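Local structure of citrate lyase, subunit 1 (Methanosaeta concilii, 6HXI) at residues P20-D25 with Y190-F195; A217-A222 with K229-L234; T320-M325 with E360-K365; N268-V273 with T326-P331. The protein probably forms part of an ATP citrate lyase, which splits citrate with coenzyme A and ATP to give acetyl-CoA and oxaloacetate. All blocks are in the same frame, centred on the assembly; numbering follows the deposited sequence.

Interaction 1. Residues P20-D25 with Y190-F195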
loop_
_atom_site.group_PDB
_atom_site.type_symbol
_atom_site.label_atom_id
_atom_site.label_comp_id
_atom_site.label_asym_id
_atom_site.label_seq_id
_atom_site.Cartn_x
_atom_site.Cartn_y
_atom_site.Cartn_z
ATOM N N PRO C 20 45.742 17.942 46.510
ATOM C CA PRO C 20 45.075 17.599 47.788
ATOM C C PRO C 20 44.078 16.422 47.744
ATOM O O PRO C 20 43.452 16.135 48.762
ATOM C CB PRO C 20 44.375 18.907 48.188
ATOM C CG PRO C 20 45.012 19.965 47.384
ATOM C CD PRO C 20 45.399 19.320 46.106
ATOM N N GLU C 21 43.948 15.740 46.586
ATOM C CA GLU C 21 43.078 14.579 46.349
ATOM C C GLU C 21 43.828 13.262 46.573
ATOM O O GLU C 21 43.204 12.222 46.767
ATOM C CB GLU C 21 42.519 14.609 44.913
ATOM C CG GLU C 21 41.356 15.571 44.730
ATOM C CD GLU C 21 40.790 15.691 43.327
ATOM O OE1 GLU C 21 40.785 14.682 42.582
ATOM O OE2 GLU C 21 40.303 16.793 42.989
ATOM N N TYR C 22 45.167 13.318 46.533
ATOM C CA TYR C 22 46.099 12.200 46.720
ATOM C C TYR C 22 46.830 12.332 48.072
ATOM O O TYR C 22 47.149 11.333 48.723
ATOM C CB TYR C 22 47.131 12.188 45.561
ATOM C CG TYR C 22 46.516 12.189 44.175
ATOM C CD1 TYR C 22 45.810 11.087 43.702
ATOM C CD2 TYR C 22 46.627 13.297 43.343
ATOM C CE1 TYR C 22 45.247 11.081 42.425
ATOM C CE2 TYR C 22 46.074 13.300 42.060
ATOM C CZ TYR C 22 45.382 12.190 41.605
ATOM O OH TYR C 22 44.813 12.187 40.348
ATOM N N LEU C 23 47.080 13.583 48.475
ATOM C CA LEU C 23 47.785 14.000 49.683
ATOM C C LEU C 23 46.841 14.860 50.549
ATOM O O LEU C 23 45.696 15.100 50.155
ATOM C CB LEU C 23 48.976 14.853 49.188
ATOM C CG LEU C 23 50.178 15.074 50.090
ATOM C CD1 LEU C 23 50.823 13.752 50.503
ATOM C CD2 LEU C 23 51.197 15.962 49.395
ATOM N N ASP C 24 47.314 15.321 51.724
ATOM C CA ASP C 24 46.560 16.245 52.582
ATOM C C ASP C 24 47.172 17.630 52.326
ATOM O O ASP C 24 47.508 18.356 53.260
ATOM C CB ASP C 24 46.646 15.843 54.066
ATOM C CG ASP C 24 46.244 14.414 54.370
ATOM O OD1 ASP C 24 45.523 13.806 53.543
ATOM O OD2 ASP C 24 46.653 13.898 55.432
ATOM N N ASP C 25 47.341 17.969 51.024
ATOM C CA ASP C 25 47.961 19.190 50.510
ATOM C C ASP C 25 46.997 20.378 50.499
ATOM O O ASP C 25 46.938 21.160 49.535
ATOM C CB ASP C 25 48.612 18.947 49.125
ATOM C CG ASP C 25 49.424 20.125 48.601
ATOM O OD1 ASP C 25 50.291 20.634 49.354
ATOM O OD2 ASP C 25 49.141 20.584 47.468
ATOM N N TYR C 190 50.939 13.181 38.340
ATOM C CA TYR C 190 51.636 13.100 37.043
ATOM C C TYR C 190 50.881 12.127 36.103
ATOM O O TYR C 190 50.572 12.468 34.952
ATOM C CB TYR C 190 53.083 12.626 37.307
ATOM C CG TYR C 190 53.927 12.363 36.075
ATOM C CD1 TYR C 190 54.708 13.367 35.515
ATOM C CD2 TYR C 190 54.023 11.083 35.529
ATOM C CE1 TYR C 190 55.506 13.124 34.396
ATOM C CE2 TYR C 190 54.836 10.825 34.430
ATOM C CZ TYR C 190 55.570 11.851 33.863
ATOM O OH TYR C 190 56.362 11.611 32.770
ATOM N N SER C 191 50.559 10.941 36.641
ATOM C CA SER C 191 49.895 9.823 35.981
ATOM C C SER C 191 48.451 10.065 35.582
ATOM O O SER C 191 48.032 9.590 34.530
ATOM C CB SER C 191 49.979 8.580 36.858
ATOM O OG SER C 191 51.166 7.880 36.529
ATOM N N ASP C 192 47.674 10.744 36.432
ATOM C CA ASP C 192 46.262 10.988 36.168
ATOM C C ASP C 192 45.970 12.289 35.431
ATOM O O ASP C 192 44.886 12.398 34.835
ATOM C CB ASP C 192 45.446 10.913 37.470
ATOM C CG ASP C 192 45.527 9.599 38.242
ATOM O OD1 ASP C 192 45.865 8.560 37.622
ATOM O OD2 ASP C 192 45.218 9.607 39.457
ATOM N N THR C 193 46.922 13.259 35.439
ATOM C CA THR C 193 46.717 14.567 34.806
ATOM C C THR C 193 47.438 14.712 33.429
ATOM O O THR C 193 47.410 15.795 32.838
ATOM C CB THR C 193 47.050 15.692 35.796
ATOM O OG1 THR C 193 46.677 15.252 37.095
ATOM C CG2 THR C 193 46.297 16.991 35.504
ATOM N N GLY C 194 47.995 13.622 32.907
ATOM C CA GLY C 194 48.594 13.591 31.574
ATOM C C GLY C 194 49.854 14.396 31.347
ATOM O O GLY C 194 50.042 14.976 30.276
ATOM N N PHE C 195 50.734 14.408 32.350
ATOM C CA PHE C 195 52.012 15.095 32.282
ATOM C C PHE C 195 53.013 14.234 31.559
ATOM O O PHE C 195 52.934 13.007 31.619
ATOM C CB PHE C 195 52.546 15.406 33.694
ATOM C CG PHE C 195 51.916 16.599 34.363
ATOM C CD1 PHE C 195 50.750 16.464 35.110
ATOM C CD2 PHE C 195 52.489 17.858 34.251
ATOM C CE1 PHE C 195 50.166 17.571 35.726
ATOM C CE2 PHE C 195 51.895 18.964 34.853
ATOM C CZ PHE C 195 50.740 18.811 35.593
#
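Tyr-22 and Asp-192 make this contact between them, a phenol reaching across from one element of the ATP-grasp domain to a carboxylate at the end of another. The two side chains meet at a slant: the ring and carboxylate planes stand 49° apart, so they neither stack nor lie flush. In both residues CG lies beside the backbone N and opposite the carbonyl carbon (chi1 -53° in Tyr-22), and in both the bond to CB aims at the partner segment. The touching is done by the phenol end: OH, CZ and CE1 are the ring-side atoms near the carboxylate. Tyr-22 OH lies 2.8 Å from Asp-192 OD2 and donates a hydrogen bond to it, but a weak one. The same carboxylate oxygen hangs close to the ring itself, with Tyr-22 CE1 3.3 Å from Asp-192 OD2. The stem of the aspartate comes near as well, Asp-192 CB lying 3.2 Å from Tyr-22 OH. Little surface is buried, and the carboxylate belongs to an exposed residue. The phenol oxygen has a second and stronger partner in Arg-230, so the tyrosine links an acid to a base, and the nearby positive charge would probably help to steady the carboxylate. Asp-192 closes helix 173-192; just beyond it the backbone bond from Phe-195 N to Tyr-190 O, 3.2 Å, accompanies the turn into strand 195-206. Tyr-22 follows the short 3-10 segment behind helix 8-18, and its ring also rests on Ala-185 and Arg-188 of helix 173-192, while Leu-23 next to it packs on that helix and on Ile-210 of strand 209-220.

Interaction 2. Residues A217-A222 with K229-L234; sequences AKLDDA and KRWSEL
A backbone bond of 3.0 Å from Leu-234 N to Trp-231 O closes a type I beta turn, and both residues of that bond lay their side chains against Leu-219. The setting is the antiparallel sheet of the ATP-grasp domain, at the end of strand 209-220, where the chain leaves the sheet and loops back over it. Leu-219 and Trp-231 approach from opposite directions, and the leucine covers one face of the indole. Its CD1 sits over the face of the six-membered ring, 3.9 Å from the centroid and 19° off the normal, a CH-pi contact. CB takes part too, with Leu-219 CB 3.7 Å from Trp-231 CZ2, so the whole length of the leucine follows the ring. Leu-234 touches the same methyl group from another direction, Leu-234 CD1 being 4.0 Å from Leu-219 CD1. The Leu-234 side chain adopts an unusual, probably somewhat strained conformation: its CG stands between the backbone N and the carbonyl carbon (chi1 81°), with chi2 away from a staggered value. The rotation of the indole is further fixed by the hydrogen bond of Trp-231 NE1 to the carbonyl of Thr-193, which ties the loop to the residues just before strand 195-206. Beyond the leucine, the far corner of the indole meets the backbone in its own plane: Trp-231 CH2 comes edge-on to within 3.2 Å of Asp-220 O.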
loop_
_atom_site.group_PDB
_atom_site.type_symbol
_atom_site.label_atom_id
_atom_site.label_comp_id
_atom_site.label_asym_id
_atom_site.label_seq_id
_atom_site.Cartn_x
_atom_site.Cartn_y
_atom_site.Cartn_z
ATOM N N ALA C 217 56.833 22.343 33.788
ATOM C CA ALA C 217 55.979 21.215 33.432
ATOM C C ALA C 217 55.679 21.150 31.975
ATOM O O ALA C 217 55.616 22.183 31.301
ATOM C CB ALA C 217 54.681 21.234 34.242
ATOM N N LYS C 218 55.496 19.907 31.481
ATOM C CA LYS C 218 55.114 19.589 30.103
ATOM C C LYS C 218 53.937 18.634 30.150
ATOM O O LYS C 218 53.944 17.676 30.928
ATOM C CB LYS C 218 56.272 18.928 29.344
ATOM C CG LYS C 218 57.326 19.883 28.805
ATOM C CD LYS C 218 58.432 19.096 28.133
ATOM C CE LYS C 218 59.365 19.967 27.337
ATOM N NZ LYS C 218 60.256 19.119 26.506
ATOM N N LEU C 219 52.915 18.886 29.326
ATOM C CA LEU C 219 51.751 18.003 29.234
ATOM C C LEU C 219 51.821 17.273 27.907
ATOM O O LEU C 219 52.277 17.854 26.920
ATOM C CB LEU C 219 50.442 18.788 29.327
ATOM C CG LEU C 219 50.137 19.523 30.625
ATOM C CD1 LEU C 219 48.945 20.450 30.453
ATOM C CD2 LEU C 219 49.869 18.550 31.765
ATOM N N ASP C 220 51.421 15.981 27.884
ATOM C CA ASP C 220 51.335 15.232 26.639
ATOM C C ASP C 220 50.019 15.723 26.021
ATOM O O ASP C 220 48.946 15.397 26.553
ATOM C CB ASP C 220 51.273 13.726 26.915
ATOM C CG ASP C 220 50.877 12.879 25.711
ATOM O OD1 ASP C 220 51.080 13.336 24.559
ATOM O OD2 ASP C 220 50.384 11.756 25.917
ATOM N N ASP C 221 50.097 16.540 24.937
ATOM C CA ASP C 221 48.920 17.182 24.333
ATOM C C ASP C 221 47.850 16.162 23.827
ATOM O O ASP C 221 46.666 16.517 23.754
ATOM C CB ASP C 221 49.315 18.229 23.256
ATOM C CG ASP C 221 49.635 17.766 21.847
ATOM O OD1 ASP C 221 49.848 16.552 21.649
ATOM O OD2 ASP C 221 49.679 18.627 20.936
ATOM N N ALA C 222 48.267 14.895 23.564
ATOM C CA ALA C 222 47.407 13.768 23.139
ATOM C C ALA C 222 46.387 13.362 24.227
ATOM O O ALA C 222 45.411 12.683 23.924
ATOM C CB ALA C 222 48.262 12.568 22.764
ATOM N N LYS C 229 38.300 18.300 32.209
ATOM C CA LYS C 229 38.003 18.973 33.473
ATOM C C LYS C 229 39.266 19.490 34.184
ATOM O O LYS C 229 39.243 20.609 34.701
ATOM C CB LYS C 229 37.124 18.112 34.402
ATOM C CG LYS C 229 37.608 16.691 34.640
ATOM C CD LYS C 229 36.823 16.024 35.777
ATOM C CE LYS C 229 37.497 14.759 36.259
ATOM N NZ LYS C 229 37.005 14.337 37.597
ATOM N N ARG C 230 40.364 18.701 34.195
ATOM C CA ARG C 230 41.591 19.126 34.869
ATOM C C ARG C 230 42.314 20.252 34.115
ATOM O O ARG C 230 42.807 21.173 34.758
ATOM C CB ARG C 230 42.513 17.939 35.179
ATOM C CG ARG C 230 41.933 17.001 36.233
ATOM C CD ARG C 230 42.922 15.942 36.699
ATOM N NE ARG C 230 42.409 15.165 37.833
ATOM C CZ ARG C 230 43.160 14.429 38.647
ATOM N NH1 ARG C 230 44.476 14.360 38.471
ATOM N NH2 ARG C 230 42.607 13.771 39.654
ATOM N N TRP C 231 42.316 20.227 32.775
ATOM C CA TRP C 231 42.980 21.249 31.949
ATOM C C TRP C 231 42.069 22.447 31.599
ATOM O O TRP C 231 42.494 23.318 30.827
ATOM C CB TRP C 231 43.511 20.637 30.631
ATOM C CG TRP C 231 44.561 19.571 30.739
ATOM C CD1 TRP C 231 45.012 18.953 31.872
ATOM C CD2 TRP C 231 45.283 18.984 29.647
ATOM N NE1 TRP C 231 45.973 18.021 31.550
ATOM C CE2 TRP C 231 46.164 18.024 30.192
ATOM C CE3 TRP C 231 45.298 19.203 28.262
ATOM C CZ2 TRP C 231 47.022 17.259 29.395
ATOM C CZ3 TRP C 231 46.151 18.445 27.479
ATOM C CH2 TRP C 231 46.991 17.479 28.043
ATOM N N SER C 232 40.830 22.481 32.154
ATOM C CA SER C 232 39.801 23.501 31.886
ATOM C C SER C 232 40.283 24.959 31.905
ATOM O O SER C 232 39.948 25.728 30.996
ATOM C CB SER C 232 38.621 23.336 32.837
ATOM O OG SER C 232 39.028 23.528 34.179
ATOM N N GLU C 233 41.077 25.318 32.928
ATOM C CA GLU C 233 41.609 26.662 33.169
ATOM C C GLU C 233 42.942 26.975 32.467
ATOM O O GLU C 233 43.513 28.034 32.727
ATOM C CB GLU C 233 41.736 26.912 34.690
ATOM C CG GLU C 233 40.465 27.436 35.336
ATOM C CD GLU C 233 39.658 26.425 36.129
ATOM O OE1 GLU C 233 40.136 26.005 37.207
ATOM O OE2 GLU C 233 38.523 26.103 35.707
ATOM N N LEU C 234 43.449 26.093 31.592
ATOM C CA LEU C 234 44.735 26.411 30.955
ATOM C C LEU C 234 44.723 26.372 29.417
ATOM O O LEU C 234 43.881 25.718 28.792
ATOM C CB LEU C 234 45.892 25.543 31.514
ATOM C CG LEU C 234 46.063 24.115 30.974
ATOM C CD1 LEU C 234 47.229 24.040 30.013
ATOM C CD2 LEU C 234 46.314 23.150 32.100
#

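Interaction 3. Residues T320-M325 with E360-K365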
loop_
_atom_site.group_PDB
_atom_site.type_symbol
_atom_site.label_atom_id
_atom_site.label_comp_id
_atom_site.label_asym_id
_atom_site.label_seq_id
_atom_site.Cartn_x
_atom_site.Cartn_y
_atom_site.Cartn_z
ATOM N N THR C 320 45.206 28.717 3.600
ATOM C CA THR C 320 46.019 29.300 4.673
ATOM C C THR C 320 47.454 29.563 4.200
ATOM O O THR C 320 47.958 30.666 4.412
ATOM C CB THR C 320 45.971 28.425 5.934
ATOM O OG1 THR C 320 44.618 28.121 6.232
ATOM C CG2 THR C 320 46.606 29.098 7.140
ATOM N N ILE C 321 48.101 28.547 3.575
ATOM C CA ILE C 321 49.470 28.645 3.047
ATOM C C ILE C 321 49.528 29.722 1.967
ATOM O O ILE C 321 50.399 30.594 2.039
ATOM C CB ILE C 321 50.037 27.267 2.575
ATOM C CG1 ILE C 321 50.338 26.357 3.798
ATOM C CG2 ILE C 321 51.290 27.441 1.666
ATOM C CD1 ILE C 321 50.741 24.956 3.485
ATOM N N LEU C 322 48.563 29.696 1.013
ATOM C CA LEU C 322 48.479 30.675 -0.073
ATOM C C LEU C 322 48.310 32.079 0.452
ATOM O O LEU C 322 49.019 32.968 -0.002
ATOM C CB LEU C 322 47.381 30.336 -1.088
ATOM C CG LEU C 322 47.633 29.105 -1.945
ATOM C CD1 LEU C 322 46.389 28.666 -2.605
ATOM C CD2 LEU C 322 48.728 29.340 -2.962
ATOM N N ASP C 323 47.432 32.266 1.453
ATOM C CA ASP C 323 47.190 33.565 2.086
ATOM C C ASP C 323 48.487 34.188 2.566
ATOM O O ASP C 323 48.822 35.281 2.128
ATOM C CB ASP C 323 46.187 33.452 3.259
ATOM C CG ASP C 323 45.886 34.767 3.965
ATOM O OD1 ASP C 323 45.927 35.827 3.297
ATOM O OD2 ASP C 323 45.602 34.736 5.178
ATOM N N LEU C 324 49.224 33.469 3.434
ATOM C CA LEU C 324 50.492 33.880 4.045
ATOM C C LEU C 324 51.609 34.169 3.035
ATOM O O LEU C 324 52.455 35.027 3.286
ATOM C CB LEU C 324 50.956 32.811 5.041
ATOM C CG LEU C 324 50.144 32.663 6.325
ATOM C CD1 LEU C 324 50.293 31.254 6.891
ATOM C CD2 LEU C 324 50.549 33.707 7.353
ATOM N N MET C 325 51.606 33.441 1.912
ATOM C CA MET C 325 52.550 33.511 0.798
ATOM C C MET C 325 52.298 34.718 -0.146
ATOM O O MET C 325 53.194 35.093 -0.906
ATOM C CB MET C 325 52.399 32.215 -0.003
ATOM C CG MET C 325 53.597 31.834 -0.795
ATOM S SD MET C 325 53.406 30.181 -1.498
ATOM C CE MET C 325 54.949 30.076 -2.384
ATOM N N GLU C 360 43.045 27.884 -7.638
ATOM C CA GLU C 360 42.097 28.535 -8.552
ATOM C C GLU C 360 41.637 29.867 -7.961
ATOM O O GLU C 360 41.563 30.861 -8.685
ATOM C CB GLU C 360 40.870 27.642 -8.794
ATOM C CG GLU C 360 41.005 26.692 -9.973
ATOM C CD GLU C 360 39.869 25.697 -10.141
ATOM O OE1 GLU C 360 39.683 24.839 -9.245
ATOM O OE2 GLU C 360 39.200 25.742 -11.198
ATOM N N GLU C 361 41.333 29.880 -6.643
ATOM C CA GLU C 361 40.874 31.065 -5.918
ATOM C C GLU C 361 41.942 32.128 -5.737
ATOM O O GLU C 361 41.616 33.317 -5.728
ATOM C CB GLU C 361 40.255 30.681 -4.567
ATOM C CG GLU C 361 38.742 30.603 -4.649
ATOM C CD GLU C 361 38.037 30.241 -3.359
ATOM O OE1 GLU C 361 38.213 30.970 -2.355
ATOM O OE2 GLU C 361 37.276 29.245 -3.364
ATOM N N TYR C 362 43.208 31.704 -5.584
ATOM C CA TYR C 362 44.359 32.589 -5.400
ATOM C C TYR C 362 45.083 32.948 -6.713
ATOM O O TYR C 362 46.157 33.537 -6.651
ATOM C CB TYR C 362 45.331 32.000 -4.356
ATOM C CG TYR C 362 44.973 32.402 -2.945
ATOM C CD1 TYR C 362 44.013 31.700 -2.221
ATOM C CD2 TYR C 362 45.565 33.507 -2.341
ATOM C CE1 TYR C 362 43.655 32.087 -0.931
ATOM C CE2 TYR C 362 45.214 33.904 -1.052
ATOM C CZ TYR C 362 44.257 33.192 -0.352
ATOM O OH TYR C 362 43.904 33.578 0.915
ATOM N N GLN C 363 44.464 32.646 -7.885
ATOM C CA GLN C 363 44.953 32.892 -9.256
ATOM C C GLN C 363 45.584 34.278 -9.482
ATOM O O GLN C 363 46.696 34.342 -10.016
ATOM C CB GLN C 363 43.826 32.645 -10.280
ATOM C CG GLN C 363 44.225 32.823 -11.743
ATOM C CD GLN C 363 43.040 32.707 -12.671
ATOM O OE1 GLN C 363 42.902 31.730 -13.411
ATOM N NE2 GLN C 363 42.166 33.711 -12.670
ATOM N N GLN C 364 44.878 35.371 -9.102
ATOM C CA GLN C 364 45.364 36.744 -9.279
ATOM C C GLN C 364 46.584 37.024 -8.385
ATOM O O GLN C 364 47.611 37.515 -8.877
ATOM C CB GLN C 364 44.242 37.761 -9.023
ATOM C CG GLN C 364 44.446 39.090 -9.752
ATOM C CD GLN C 364 43.628 40.212 -9.169
ATOM O OE1 GLN C 364 42.395 40.137 -9.066
ATOM N NE2 GLN C 364 44.300 41.298 -8.813
ATOM N N LYS C 365 46.466 36.682 -7.083
ATOM C CA LYS C 365 47.516 36.827 -6.070
ATOM C C LYS C 365 48.754 35.953 -6.361
ATOM O O LYS C 365 49.857 36.347 -5.985
ATOM C CB LYS C 365 46.959 36.554 -4.665
ATOM C CG LYS C 365 46.593 37.818 -3.917
ATOM C CD LYS C 365 45.647 37.554 -2.749
ATOM C CE LYS C 365 45.228 38.856 -2.090
ATOM N NZ LYS C 365 44.149 38.677 -1.081
HETATM O O HOH W 1 43.584 37.355 1.315
#
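Leu-322 lies flat against the ring of Tyr-362, and this is the close-packed half of the contact. Its CB sits over the centre of one face, 3.8 Å from the ring centroid and 14° off the normal, which makes a CH-pi contact. The two side chains run past each other in opposite directions, so the leucine also reaches back along the tyrosine: Leu-322 CD1 is 3.9 Å from Tyr-362 CB. The phenol end extends further, over the next residue of the helix, where Tyr-362 OH lies 3.3 Å from Asp-323 CB. Here the carboxylate and ring planes are 44° apart. With CG opposite the backbone N (chi1 -180°), the acid group swings past the phenol instead of pairing with it, and one of its oxygens forms a salt bridge with Arg-327.

The other half is loose and watery. Asp-323 OD1 and Lys-365 NZ stand 5.5 Å apart, too far for direct contact, and a water spans them: it accepts a bond of 2.8 Å from Lys-365 NZ and gives a weak one of 3.4 Å to Asp-323 OD1. The attraction between the two charges is thus probably softened by solvent. Tyr-362 sits at the interruption between two helices, the first residue past helix 348-361 and the N-cap of helix 363-368. Such a contact between helix 311-325 and the end of the next helix on the sheet belongs to the parallel alpha/beta fold of the succinyl-CoA synthetase type, in which helix 348-361 lies in the beta-alpha-beta crossover between strands 334-338 and 371-376.

Interaction 4. Residues N268-V273 with T326-P331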
loop_
_atom_site.group_PDB
_atom_site.type_symbol
_atom_site.label_atom_id
_atom_site.label_comp_id
_atom_site.label_asym_id
_atom_site.label_seq_id
_atom_site.Cartn_x
_atom_site.Cartn_y
_atom_site.Cartn_z
ATOM N N ASN C 268 59.445 31.726 9.062
ATOM C CA ASN C 268 59.819 33.044 8.551
ATOM C C ASN C 268 58.718 33.543 7.586
ATOM O O ASN C 268 58.662 33.061 6.455
ATOM C CB ASN C 268 61.173 32.929 7.830
ATOM C CG ASN C 268 61.759 34.208 7.260
ATOM O OD1 ASN C 268 61.106 35.255 7.140
ATOM N ND2 ASN C 268 63.013 34.125 6.848
ATOM N N PRO C 269 57.854 34.517 7.990
ATOM C CA PRO C 269 56.813 35.020 7.056
ATOM C C PRO C 269 57.361 35.596 5.737
ATOM O O PRO C 269 56.712 35.450 4.694
ATOM C CB PRO C 269 56.084 36.107 7.864
ATOM C CG PRO C 269 56.467 35.886 9.276
ATOM C CD PRO C 269 57.802 35.215 9.291
ATOM N N GLU C 270 58.565 36.222 5.780
ATOM C CA GLU C 270 59.221 36.819 4.612
ATOM C C GLU C 270 60.082 35.827 3.789
ATOM O O GLU C 270 60.828 36.252 2.898
ATOM C CB GLU C 270 60.046 38.070 5.011
ATOM C CG GLU C 270 59.286 39.128 5.804
ATOM C CD GLU C 270 57.928 39.518 5.258
ATOM O OE1 GLU C 270 57.857 39.952 4.084
ATOM O OE2 GLU C 270 56.934 39.384 6.008
ATOM N N GLY C 271 59.954 34.530 4.067
ATOM C CA GLY C 271 60.677 33.484 3.348
ATOM C C GLY C 271 60.085 33.210 1.978
ATOM O O GLY C 271 58.860 33.260 1.812
ATOM N N ARG C 272 60.943 32.928 0.982
ATOM C CA ARG C 272 60.491 32.658 -0.385
ATOM C C ARG C 272 60.265 31.146 -0.668
ATOM O O ARG C 272 59.720 30.820 -1.725
ATOM C CB ARG C 272 61.395 33.327 -1.451
ATOM C CG ARG C 272 62.859 32.860 -1.509
ATOM C CD ARG C 272 63.657 33.545 -2.623
ATOM N NE ARG C 272 63.076 33.311 -3.948
ATOM C CZ ARG C 272 63.351 32.263 -4.720
ATOM N NH1 ARG C 272 64.229 31.349 -4.325
ATOM N NH2 ARG C 272 62.750 32.121 -5.894
ATOM N N VAL C 273 60.631 30.238 0.275
ATOM C CA VAL C 273 60.393 28.795 0.080
ATOM C C VAL C 273 59.228 28.292 0.957
ATOM O O VAL C 273 59.333 28.227 2.192
ATOM C CB VAL C 273 61.637 27.874 0.210
ATOM C CG1 VAL C 273 61.311 26.440 -0.240
ATOM C CG2 VAL C 273 62.825 28.427 -0.555
ATOM N N THR C 326 51.079 35.285 -0.128
ATOM C CA THR C 326 50.656 36.358 -1.036
ATOM C C THR C 326 50.495 37.735 -0.349
ATOM O O THR C 326 50.002 38.687 -0.968
ATOM C CB THR C 326 49.386 35.938 -1.782
ATOM O OG1 THR C 326 48.341 35.688 -0.842
ATOM C CG2 THR C 326 49.604 34.722 -2.696
ATOM N N ARG C 327 50.936 37.841 0.914
ATOM C CA ARG C 327 50.880 39.076 1.680
ATOM C C ARG C 327 51.975 40.037 1.207
ATOM O O ARG C 327 51.676 41.184 0.874
ATOM C CB ARG C 327 50.985 38.780 3.181
ATOM C CG ARG C 327 49.699 38.172 3.724
ATOM C CD ARG C 327 49.867 37.533 5.085
ATOM N NE ARG C 327 48.620 36.903 5.520
ATOM C CZ ARG C 327 48.270 36.710 6.789
ATOM N NH1 ARG C 327 49.065 37.110 7.775
ATOM N NH2 ARG C 327 47.115 36.126 7.080
ATOM N N SER C 328 53.222 39.541 1.113
ATOM C CA SER C 328 54.393 40.299 0.676
ATOM C C SER C 328 54.820 39.919 -0.745
ATOM O O SER C 328 54.750 38.748 -1.123
ATOM C CB SER C 328 55.550 40.061 1.639
ATOM O OG SER C 328 56.657 40.911 1.379
ATOM N N LYS C 329 55.270 40.913 -1.525
ATOM C CA LYS C 329 55.760 40.716 -2.888
ATOM C C LYS C 329 57.287 40.681 -2.837
ATOM O O LYS C 329 57.921 41.647 -2.393
ATOM C CB LYS C 329 55.229 41.810 -3.832
ATOM C CG LYS C 329 55.471 41.526 -5.312
ATOM C CD LYS C 329 54.672 42.470 -6.202
ATOM C CE LYS C 329 55.109 42.402 -7.643
ATOM N NZ LYS C 329 54.078 42.964 -8.553
ATOM N N ASN C 330 57.866 39.545 -3.257
ATOM C CA ASN C 330 59.303 39.313 -3.194
ATOM C C ASN C 330 59.983 39.167 -4.565
ATOM O O ASN C 330 59.541 38.325 -5.357
ATOM C CB ASN C 330 59.565 38.063 -2.340
ATOM C CG ASN C 330 60.957 37.934 -1.776
ATOM O OD1 ASN C 330 61.745 37.076 -2.192
ATOM N ND2 ASN C 330 61.256 38.715 -0.747
ATOM N N PRO C 331 61.092 39.920 -4.847
ATOM C CA PRO C 331 61.841 39.684 -6.101
ATOM C C PRO C 331 62.477 38.286 -6.040
ATOM O O PRO C 331 62.673 37.758 -4.938
ATOM C CB PRO C 331 62.882 40.803 -6.122
ATOM C CG PRO C 331 63.055 41.200 -4.714
ATOM C CD PRO C 331 61.763 40.929 -4.000
#
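A surface contact between two loops, carried by Glu-270 with Ser-328 and by Arg-272 with Asn-330, sits at one end of the parallel beta-sheet of the alpha/beta citrate-binding region, just ahead of the adjacent strands 273-275 and 334-338. The loops run alongside each other with CA atoms 7.1 Å apart at Glu-270 and Ser-328 and 7.3 Å at Arg-272 and Asn-330. In the second loop Ser-328 and Asn-330 aim their CB atoms at the partner and Lys-329, between them, aims away. Glu-270 belongs to a type I beta turn, closed by the backbone bond of 3.1 Å from Gly-271 N to Asn-268 O. A weak bond from Glu-270 N to the side chain of Asn-268 supplements it. The glutamate chain bends at chi2 (-47°), which brings its end back towards the other loop although the bond to CB does not point there. Arg-272 crosses Asn-330 at about a right angle, and the amide end of Asn-330 rests loosely against the aliphatic part of Arg-272, near CB and CD. The guanidinium is held by the carbonyls of Asn-332 and Gly-333, so the arginine grips the loop leading to strand 334-338. The one hydrogen bond between the loops runs from Ser-328 OG to Glu-270 OE1, 3.1 Å long, and meets the acceptor nearly along its C-O axis, with Ser-328 CB 3.4 Å from that same oxygen, Glu-270 OE1.

In the fold
The four contacts form two pairs, one in each half of the chain. Interactions 1 and 2, centres 13 Å apart, share the ATP-grasp domain and are joined by Arg-230, whose NH2 lies 2.8 Å from Tyr-22 OH and whose NH1 lies 2.7 Å from Thr-193 OG1. Interactions 3 and 4, centres 12 Å apart in the citrate-binding region, touch where Tyr-362 CE2 packs 3.6 Å from Thr-326 OG1. Between the pairs, interactions 2 and 3 come no nearer than about 18 Å between nearest atoms. Interaction 2 approaches the sodium site of Asp-255, Thr-258 and Ala-260, the side chain of Asp-221 being about 9 Å from the ion; neighbouring Gly-259 belongs to the coenzyme A pocket.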